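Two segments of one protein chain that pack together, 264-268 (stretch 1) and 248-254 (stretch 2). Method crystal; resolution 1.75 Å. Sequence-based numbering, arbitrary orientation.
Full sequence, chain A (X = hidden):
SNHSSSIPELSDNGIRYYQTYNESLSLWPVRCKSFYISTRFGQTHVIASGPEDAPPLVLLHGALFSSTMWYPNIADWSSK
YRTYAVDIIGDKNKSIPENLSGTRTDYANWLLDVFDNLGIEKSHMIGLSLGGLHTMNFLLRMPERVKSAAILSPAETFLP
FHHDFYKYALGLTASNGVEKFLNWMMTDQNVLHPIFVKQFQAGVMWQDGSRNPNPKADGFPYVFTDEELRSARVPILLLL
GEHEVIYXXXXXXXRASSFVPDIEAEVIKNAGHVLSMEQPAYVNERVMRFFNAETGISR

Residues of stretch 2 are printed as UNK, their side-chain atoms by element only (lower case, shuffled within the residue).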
# COMPACT_ATOMS: atom_id res chain seq x y z
N GLU A 264 -11.45 4.56 14.29
CA GLU A 264 -10.60 4.30 15.44
C GLU A 264 -9.22 4.71 14.95
O GLU A 264 -8.68 4.12 14.03
CB GLU A 264 -10.66 2.81 15.86
CG GLU A 264 -12.07 2.33 16.25
CD GLU A 264 -12.10 0.92 16.84
OE1 GLU A 264 -11.04 0.31 17.06
OE2 GLU A 264 -13.21 0.42 17.11
N ALA A 265 -8.67 5.78 15.53
CA ALA A 265 -7.40 6.31 15.04
C ALA A 265 -6.41 6.42 16.18
O ALA A 265 -6.78 6.77 17.30
CB ALA A 265 -7.61 7.68 14.38
N GLU A 266 -5.14 6.11 15.90
CA GLU A 266 -4.09 6.22 16.91
C GLU A 266 -2.72 6.46 16.31
O GLU A 266 -2.45 6.05 15.17
CB GLU A 266 -4.06 4.99 17.85
CG GLU A 266 -3.65 3.70 17.17
CD GLU A 266 -3.64 2.52 18.12
OE1 GLU A 266 -4.73 2.10 18.57
OE2 GLU A 266 -2.53 2.03 18.43
N VAL A 267 -1.88 7.14 17.09
CA VAL A 267 -0.48 7.35 16.75
C VAL A 267 0.32 6.37 17.59
O VAL A 267 0.27 6.41 18.81
CB VAL A 267 -0.02 8.79 17.04
CG1 VAL A 267 1.49 8.92 16.81
CG2 VAL A 267 -0.76 9.78 16.16
N ILE A 268 1.03 5.49 16.90
CA ILE A 268 1.75 4.37 17.51
C ILE A 268 3.15 4.76 17.95
O ILE A 268 3.83 5.51 17.26
CB ILE A 268 1.80 3.19 16.54
CG1 ILE A 268 0.41 2.57 16.41
CG2 ILE A 268 2.82 2.14 16.98
CD1 ILE A 268 0.26 1.68 15.20
N UNK A 248 2.60 15.67 9.52
CA UNK A 248 2.54 15.59 10.98
C UNK A 248 1.46 14.58 11.38
O UNK A 248 0.29 14.74 10.99
c UNK A 248 2.28 16.97 11.58
c UNK A 248 2.25 16.95 13.10
o UNK A 248 2.93 17.79 13.71
o UNK A 248 1.53 16.13 13.71
N UNK A 249 1.85 13.50 12.09
CA UNK A 249 0.88 12.42 12.27
C UNK A 249 -0.22 12.83 13.23
O UNK A 249 -1.34 12.35 13.11
c UNK A 249 1.72 11.27 12.85
c UNK A 249 3.15 13.19 12.71
c UNK A 249 2.87 11.95 13.54
N UNK A 250 0.08 13.72 14.17
CA UNK A 250 -0.98 14.21 15.08
C UNK A 250 -1.95 15.15 14.40
O UNK A 250 -3.17 15.09 14.64
c UNK A 250 1.46 13.18 17.44
c UNK A 250 0.16 13.68 17.28
n UNK A 250 1.40 12.19 18.36
c UNK A 250 -0.38 14.76 16.37
c UNK A 250 0.13 12.05 18.77
n UNK A 250 -0.63 12.95 18.10
N UNK A 251 -1.43 15.99 13.51
CA UNK A 251 -2.30 16.80 12.67
C UNK A 251 -3.19 15.90 11.80
O UNK A 251 -4.36 16.20 11.62
c UNK A 251 -1.48 17.74 11.78
o UNK A 251 -0.52 18.44 12.56
N UNK A 252 -2.63 14.82 11.24
CA UNK A 252 -3.40 13.87 10.43
C UNK A 252 -4.52 13.21 11.23
O UNK A 252 -5.66 13.11 10.76
c UNK A 252 -2.49 12.80 9.83
N UNK A 253 -4.19 12.74 12.43
CA UNK A 253 -5.18 12.12 13.32
C UNK A 253 -6.29 13.12 13.63
O UNK A 253 -7.47 12.76 13.65
c UNK A 253 -5.47 10.95 15.64
c UNK A 253 -4.76 9.83 16.39
c UNK A 253 -5.99 11.99 16.60
c UNK A 253 -4.52 11.61 14.61
N UNK A 254 -5.91 14.37 13.88
CA UNK A 254 -6.90 15.40 14.23
C UNK A 254 -7.89 15.56 13.12
O UNK A 254 -9.10 15.48 13.35
c UNK A 254 -6.22 16.74 14.56
c UNK A 254 -7.19 17.89 14.62
c UNK A 254 -8.39 19.58 13.88
n UNK A 254 -7.47 18.65 13.55
n UNK A 254 -8.71 19.40 15.16
c UNK A 254 -7.98 18.36 15.65

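Position 248 carries four side-chain atoms: two carbons, the second bonded to two oxygens. That is a carboxylate one methylene from CA, and it is out of reach of stretch 1. The residue is Asp 248. It occupies the N-cap position, where its OD1 accepts from the backbone N of position 251 at 3.0 Å with an N-H...acceptor angle of 165°, and more weakly from the backbone N of position 250 at 2.8 Å and 121°. Both amides lie in the first turn, where no preceding helical carbonyl is available to them.

Position 249 has three carbons closing a ring onto its own backbone N, and this ring lies against Val 267. The closure is a pattern unique to proline; the residue is Pro 249. Its CA-to-CB bond points toward the strand, and Val 267 CG2 lies 4.4 Å from Pro 249 CB and 4.0 Å from Pro 249 O. Having no N-H, proline is well suited to the first turn of a helix.

Position 250 shows one carbon followed by a five-membered ring of three carbons and two nitrogens, an imidazole, lying against Val 267; it is His 250. Its CA-to-CB bond runs sideways, yet the ring end comes nearer: CE1 is 3.6 Å from Val 267 CG2. That methyl carbon sits 3.8 Å from the ring centroid and 19° off the ring normal, the geometry of a CH-pi contact over the face.

Position 251 bears one carbon and one oxygen, a primary hydroxyl; it is Ser 251, out of reach of the strand. Position 252 has a single carbon, also out of reach, and is Ala 252.

Position 253 has four carbons, forked at the second, which distinguishes leucine from isoleucine, forked at the first. They lie against Ala 265, Val 267 and the backbone of Glu 266. The CA-to-CB bond of Leu 253 points toward the strand; chi1 is 179° (t) and chi2 147°, between wells. Its CD1 lies 4.1 Å from Ala 265 CB, 3.7 Å from Glu 266 CA and 4.0 Å from Val 267 CG2.

Position 254 repeats the imidazole pattern, out of reach of the strand. This is His 254.

The contact is a nearly antiparallel helix-on-strand packing, with axes at 173°. Strand alternation directs Ala 265 and Val 267 toward the helix and Glu 266 away, while positions 249 and 253, one turn apart, answer from the helix. No hydrogen bond crosses the interface; the contacts are apolar packing, including Leu 253 against strand backbone, and one CH-pi contact, with 242 Å² buried in total.

Stretch 2, residues 248-254: DPHSALH
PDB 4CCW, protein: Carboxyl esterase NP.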